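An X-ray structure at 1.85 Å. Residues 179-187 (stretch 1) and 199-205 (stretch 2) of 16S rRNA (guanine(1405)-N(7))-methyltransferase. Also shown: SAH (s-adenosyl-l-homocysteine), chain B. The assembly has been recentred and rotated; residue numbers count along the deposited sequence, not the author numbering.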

# COMPACT_ATOMS: atom_id res chain seq x y z
N ALA A 179 25.88 -11.33 -5.56
CA ALA A 179 25.19 -10.22 -4.93
C ALA A 179 23.78 -10.66 -4.64
O ALA A 179 23.25 -11.51 -5.36
N ALA A 180 23.14 -10.07 -3.60
CA ALA A 180 21.73 -10.27 -3.35
C ALA A 180 21.04 -8.93 -3.21
O ALA A 180 21.61 -7.98 -2.67
N LEU A 181 19.83 -8.87 -3.75
CA LEU A 181 19.02 -7.67 -3.76
C LEU A 181 17.92 -7.90 -2.75
O LEU A 181 17.30 -8.96 -2.76
N LEU A 182 17.75 -6.94 -1.83
CA LEU A 182 16.67 -6.93 -0.84
C LEU A 182 15.98 -5.60 -1.00
O LEU A 182 16.22 -4.65 -0.21
N MET A 183 15.16 -5.48 -2.05
CA MET A 183 14.65 -4.17 -2.45
C MET A 183 13.22 -4.02 -1.94
O MET A 183 12.36 -4.88 -2.23
N LYS A 184 12.97 -2.94 -1.17
CA LYS A 184 11.65 -2.64 -0.61
C LYS A 184 11.09 -3.83 0.13
O LYS A 184 9.89 -4.18 0.03
N LEU A 185 11.96 -4.48 0.85
CA LEU A 185 11.64 -5.76 1.47
C LEU A 185 11.77 -5.75 2.98
O LEU A 185 10.92 -6.30 3.67
N LEU A 186 12.83 -5.15 3.54
CA LEU A 186 13.05 -5.36 4.97
C LEU A 186 11.91 -4.83 5.84
O LEU A 186 11.61 -5.49 6.86
N PRO A 187 11.25 -3.69 5.55
CA PRO A 187 10.15 -3.29 6.45
C PRO A 187 9.02 -4.28 6.49
O PRO A 187 8.48 -4.53 7.57
N GLU A 199 18.34 -11.33 10.85
CA GLU A 199 18.72 -12.74 10.72
C GLU A 199 18.98 -13.07 9.25
O GLU A 199 19.93 -13.78 8.93
N LEU A 200 18.16 -12.52 8.36
CA LEU A 200 18.35 -12.72 6.93
C LEU A 200 19.66 -12.10 6.45
O LEU A 200 20.44 -12.75 5.76
N LEU A 201 19.90 -10.82 6.79
CA LEU A 201 21.14 -10.17 6.34
C LEU A 201 22.38 -10.93 6.81
O LEU A 201 23.35 -11.08 6.06
N ALA A 202 22.38 -11.41 8.06
CA ALA A 202 23.57 -12.06 8.60
C ALA A 202 23.85 -13.43 7.98
O ALA A 202 24.97 -13.94 8.12
N SER A 203 22.87 -14.05 7.33
CA SER A 203 23.01 -15.43 6.87
C SER A 203 23.11 -15.60 5.36
O SER A 203 23.48 -16.71 4.91
N LEU A 204 22.75 -14.58 4.57
CA LEU A 204 22.86 -14.69 3.12
C LEU A 204 24.30 -14.99 2.69
O LEU A 204 25.26 -14.46 3.24
N ARG A 205 24.44 -15.87 1.70
CA ARG A 205 25.77 -16.29 1.26
C ARG A 205 26.20 -15.50 0.04
O ARG A 205 26.59 -16.08 -0.97

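The two stretches meet through apolar side chains alone, with no hydrogen bond between them. In the strand, Ala 179 and Leu 181 point away from stretch 2, while Ala 180 and Leu 182 point toward it. Ala 180 is small, and its CB lies 4.3 Å from CD1 of Leu 204. Leu 182 has chi1 m and chi2 near 86°. Leu 182 CD2 is 3.8 Å from Leu 200 CD2 and 4.0 Å from Leu 201 CD2. Both its CD1 and its CD2 lie 4.0 Å from Leu 204 CD1. Leu 182 thus touches all three leucines of stretch 2.

Met 183 and Lys 184 do not reach stretch 2. The backbone here serves the ligand instead: SAH N donates a hydrogen bond to Met 183 O at 2.9 Å, and Lys 184 O lies 3.9 Å from SAH C5'.

Leu 185 (t, p) points toward stretch 2, and its CD2 is 4.4 Å from Leu 200 CD2. Leu 200 has the same rotamer. The CA-to-CB bonds of Leu 186 and Leu 201 run sideways, but both side chains are m, t and their ends come nearer. Leu 186 CD1 meets Leu 201 CD1 at 3.9 Å.

Within stretch 2, Ser 203 OG donates to Glu 199 O at 3.2 Å, clear of the leucine contact.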

# COMPACT_ATOMS: atom_id res chain seq x y z
CB ALA A 179 25.18 -8.99 -5.86
CB ALA A 180 21.43 -11.08 -2.09
CB LEU A 181 18.40 -7.42 -5.15
CG LEU A 181 19.37 -7.56 -6.33
CD1 LEU A 181 18.64 -7.30 -7.66
CD2 LEU A 181 20.56 -6.55 -6.21
CB LEU A 182 17.23 -7.09 0.58
CG LEU A 182 17.86 -8.49 0.81
CD1 LEU A 182 19.32 -8.45 0.35
CD2 LEU A 182 17.84 -8.83 2.33
CB MET A 183 14.76 -4.06 -3.98
CG MET A 183 16.23 -4.02 -4.44
SD MET A 183 16.38 -4.38 -6.23
CE MET A 183 15.33 -3.09 -6.92
CB LYS A 184 10.71 -2.19 -1.73
CG LYS A 184 11.20 -0.84 -2.31
CD LYS A 184 10.33 -0.51 -3.60
CE LYS A 184 10.76 0.86 -4.22
NZ LYS A 184 10.05 0.99 -5.57
CB LEU A 185 12.60 -6.83 0.91
CG LEU A 185 12.61 -8.13 1.73
CD1 LEU A 185 11.24 -8.81 1.67
CD2 LEU A 185 13.67 -9.06 1.12
CB LEU A 186 14.40 -4.72 5.39
CG LEU A 186 15.64 -5.43 4.81
CD1 LEU A 186 16.95 -4.90 5.48
CD2 LEU A 186 15.55 -6.95 4.93
CB PRO A 187 9.65 -1.93 5.91
CG PRO A 187 10.89 -1.36 5.23
CD PRO A 187 11.62 -2.58 4.65
CB GLU A 199 17.60 -13.59 11.29
CG GLU A 199 17.86 -15.04 11.28
CD GLU A 199 16.78 -15.80 12.03
OE1 GLU A 199 17.05 -17.00 12.32
OE2 GLU A 199 15.67 -15.21 12.32
CB LEU A 200 17.16 -12.14 6.17
CG LEU A 200 17.20 -12.18 4.65
CD1 LEU A 200 17.29 -13.64 4.19
CD2 LEU A 200 15.88 -11.53 4.06
CB LEU A 201 21.17 -8.73 6.87
CG LEU A 201 20.14 -7.74 6.31
CD1 LEU A 201 20.08 -6.54 7.23
CD2 LEU A 201 20.48 -7.24 4.89
CB ALA A 202 23.46 -12.21 10.12
CB SER A 203 21.82 -16.27 7.38
OG SER A 203 21.79 -16.35 8.79
CB LEU A 204 22.36 -13.40 2.47
CG LEU A 204 20.84 -13.29 2.48
CD1 LEU A 204 20.41 -11.88 2.05
CD2 LEU A 204 20.16 -14.39 1.62
CB ARG A 205 25.79 -17.79 0.99
CG ARG A 205 25.54 -18.66 2.20
CD ARG A 205 25.23 -20.09 1.76
NE ARG A 205 25.15 -21.02 2.89
CZ ARG A 205 24.77 -22.29 2.79
NH1 ARG A 205 24.42 -22.80 1.61
NH2 ARG A 205 24.75 -23.08 3.87
N SAH B . 11.83 -6.39 -4.59
CA SAH B . 10.77 -6.11 -5.58
CB SAH B . 9.40 -6.23 -4.93
CG SAH B . 9.14 -5.41 -3.64
SD SAH B . 7.35 -5.45 -3.17
C SAH B . 10.93 -4.70 -6.17
O SAH B . 11.55 -3.86 -5.48
OXT SAH B . 10.44 -4.38 -7.27
C5' SAH B . 7.47 -6.66 -1.78
C4' SAH B . 7.51 -8.14 -2.25
O4' SAH B . 7.82 -9.00 -1.12
C3' SAH B . 6.25 -8.73 -2.93
O3' SAH B . 6.57 -9.26 -4.23
C2' SAH B . 5.79 -9.87 -2.02
O2' SAH B . 5.31 -10.96 -2.81
C1' SAH B . 7.13 -10.24 -1.36
N9 SAH B . 7.00 -10.82 -0.03
C8 SAH B . 6.32 -10.31 1.04
N7 SAH B . 6.57 -11.11 2.11
C5 SAH B . 7.35 -12.16 1.69
C6 SAH B . 7.86 -13.28 2.31
N6 SAH B . 7.59 -13.59 3.55
N1 SAH B . 8.71 -14.09 1.58
C2 SAH B . 8.96 -13.86 0.27
N3 SAH B . 8.45 -12.76 -0.38
C4 SAH B . 7.66 -11.94 0.37